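Local structure of methyl-coenzyme M reductase gamma subunit (Methermicoccus shengliensis DSM 18856, 7NKG) at residues C[27-32]-C[202-207]. The protein forms part of methyl-coenzyme M reductase, the factor 430 enzyme that probably catalyses the methane-releasing reaction of methyl-coenzyme M with coenzyme B. Residues are numbered along the deposited sequence; the frame is centred on the assembly and turned at random.
Sequences EKLREI and KPMSEE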
# COMPACT_ATOMS: atom_id res chain seq x y z
N GLU C 27 11.83 -7.49 -54.24
CA GLU C 27 11.41 -8.20 -55.45
C GLU C 27 10.12 -8.97 -55.20
O GLU C 27 9.95 -9.54 -54.13
CB GLU C 27 12.54 -9.17 -55.84
CG GLU C 27 12.38 -9.83 -57.19
CD GLU C 27 13.54 -10.72 -57.59
OE1 GLU C 27 14.57 -10.75 -56.87
OE2 GLU C 27 13.41 -11.41 -58.63
N LYS C 28 9.23 -9.03 -56.20
CA LYS C 28 8.01 -9.82 -56.13
C LYS C 28 8.38 -11.25 -56.57
O LYS C 28 8.87 -11.42 -57.70
CB LYS C 28 6.92 -9.23 -57.03
CG LYS C 28 5.67 -10.07 -57.05
CD LYS C 28 4.47 -9.28 -57.46
CE LYS C 28 3.33 -10.15 -57.89
NZ LYS C 28 2.26 -9.33 -58.53
N LEU C 29 8.16 -12.26 -55.71
CA LEU C 29 8.50 -13.65 -56.05
C LEU C 29 7.32 -14.58 -56.24
O LEU C 29 7.51 -15.69 -56.75
CB LEU C 29 9.40 -14.24 -54.95
CG LEU C 29 10.71 -13.51 -54.65
CD1 LEU C 29 11.48 -14.29 -53.60
CD2 LEU C 29 11.59 -13.35 -55.90
N ARG C 30 6.11 -14.18 -55.82
CA ARG C 30 4.93 -15.04 -55.94
C ARG C 30 3.66 -14.19 -55.97
O ARG C 30 3.70 -12.99 -55.68
CB ARG C 30 4.88 -16.04 -54.76
CG ARG C 30 4.69 -15.36 -53.40
CD ARG C 30 5.00 -16.31 -52.26
NE ARG C 30 6.43 -16.64 -52.19
CZ ARG C 30 7.38 -15.87 -51.65
NH1 ARG C 30 7.07 -14.70 -51.11
NH2 ARG C 30 8.63 -16.28 -51.65
N GLU C 31 2.53 -14.81 -56.35
CA GLU C 31 1.26 -14.11 -56.42
C GLU C 31 0.22 -14.74 -55.52
O GLU C 31 0.17 -15.97 -55.40
CB GLU C 31 0.75 -14.13 -57.86
CG GLU C 31 1.63 -13.35 -58.82
CD GLU C 31 1.02 -13.18 -60.20
OE1 GLU C 31 0.42 -14.14 -60.72
OE2 GLU C 31 1.16 -12.07 -60.76
N ILE C 32 -0.63 -13.90 -54.93
CA ILE C 32 -1.76 -14.35 -54.15
C ILE C 32 -2.98 -13.58 -54.63
O ILE C 32 -2.89 -12.35 -54.80
CB ILE C 32 -1.57 -14.23 -52.60
CG1 ILE C 32 -2.77 -14.89 -51.87
CG2 ILE C 32 -1.42 -12.75 -52.16
CD1 ILE C 32 -2.49 -15.28 -50.45
N LYS C 202 6.56 -22.26 -54.08
CA LYS C 202 7.72 -23.00 -53.67
C LYS C 202 8.50 -22.33 -52.53
O LYS C 202 8.57 -21.10 -52.49
CB LYS C 202 8.67 -23.22 -54.86
CG LYS C 202 9.39 -21.96 -55.34
CD LYS C 202 9.97 -22.12 -56.74
CE LYS C 202 10.55 -20.82 -57.27
NZ LYS C 202 9.53 -19.82 -57.70
N PRO C 203 9.18 -23.11 -51.67
CA PRO C 203 10.08 -22.48 -50.70
C PRO C 203 11.34 -21.96 -51.38
O PRO C 203 11.72 -22.43 -52.46
CB PRO C 203 10.52 -23.66 -49.81
CG PRO C 203 9.57 -24.77 -50.12
CD PRO C 203 9.25 -24.58 -51.56
N MET C 204 12.05 -21.04 -50.71
CA MET C 204 13.36 -20.61 -51.20
C MET C 204 14.34 -21.75 -50.96
O MET C 204 14.17 -22.52 -50.00
CB MET C 204 13.86 -19.40 -50.40
CG MET C 204 13.07 -18.16 -50.65
SD MET C 204 13.85 -16.76 -49.82
CE MET C 204 12.76 -15.46 -50.38
N SER C 205 15.41 -21.83 -51.77
CA SER C 205 16.49 -22.78 -51.49
C SER C 205 17.28 -22.25 -50.28
O SER C 205 17.18 -21.07 -49.94
CB SER C 205 17.43 -22.89 -52.70
OG SER C 205 18.11 -21.67 -52.92
N GLU C 206 18.11 -23.10 -49.65
CA GLU C 206 18.94 -22.66 -48.51
C GLU C 206 19.89 -21.53 -48.95
O GLU C 206 20.06 -20.55 -48.21
CB GLU C 206 19.76 -23.82 -47.95
CG GLU C 206 18.93 -24.85 -47.21
CD GLU C 206 19.72 -26.01 -46.63
OE1 GLU C 206 20.92 -26.15 -46.97
OE2 GLU C 206 19.15 -26.76 -45.81
N GLU C 207 20.48 -21.64 -50.15
CA GLU C 207 21.38 -20.62 -50.68
C GLU C 207 20.64 -19.29 -50.92
O GLU C 207 21.17 -18.24 -50.55
CB GLU C 207 22.02 -21.12 -51.99
CG GLU C 207 23.08 -20.20 -52.57
CD GLU C 207 23.70 -20.67 -53.87
OE1 GLU C 207 23.41 -21.81 -54.30
OE2 GLU C 207 24.47 -19.89 -54.47
O HOH W 1 9.08 -18.07 -55.67
O HOH W 2 9.76 -16.50 -58.08
O HOH W 3 6.80 -19.09 -53.42
O HOH W 4 9.86 -18.62 -52.65
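The carbonyl oxygen of K202 takes hydrogen bonds from two waters, each of which also accepts one from the guanidinium of R30. Water 3 lies 2.8 Å from R30 NE, and water 4 lies 2.8 Å from R30 NH2; both sit in the guanidinium plane, at its edge. Arginine suits this place because its flat group offers N-H bonds in several directions: NE and NH2 serve the waters, while NH1 donates to the carbonyl oxygens of I139 and T141. The bonds of NH1 to the protein probably fix the rotation of the group and so aim NE and NH2 at the waters. One face of the guanidinium is covered by CB of L29, 3.9 Å above the plane and offset toward its rim.

A second pair of waters repeats the pattern with the segments exchanged: K202 supplies the cation and L29 the carbonyl oxygen. The backbone O of L29 accepts from waters 1 and 2, and the ammonium of K202 donates to both: the bond from NZ to water 1 is 2.7 Å long, that from NZ to water 2 weak at 3.3 Å. A long, flexible lysine suits this task, since its chain carries the charge back toward the 27-32 loop.

The direct touch between the segments is apolar. CD1 of L29 meets CE of M204 at 3.7 Å, the two side chains crossing at about a right angle. M204 turns CG anti to its carbonyl carbon (chi1 -68°) and then runs extended, which delivers the methyl to the leucine and to the edge of the R30 guanidinium. L29 and M204 also both touch R212 of helix 206-212, whose N-cap is S205.

A surface loop is thus joined to the lead-in of a helix by one small hydrophobic touch and four bridging waters, through which each segment's cationic side chain reaches a carbonyl oxygen of the other.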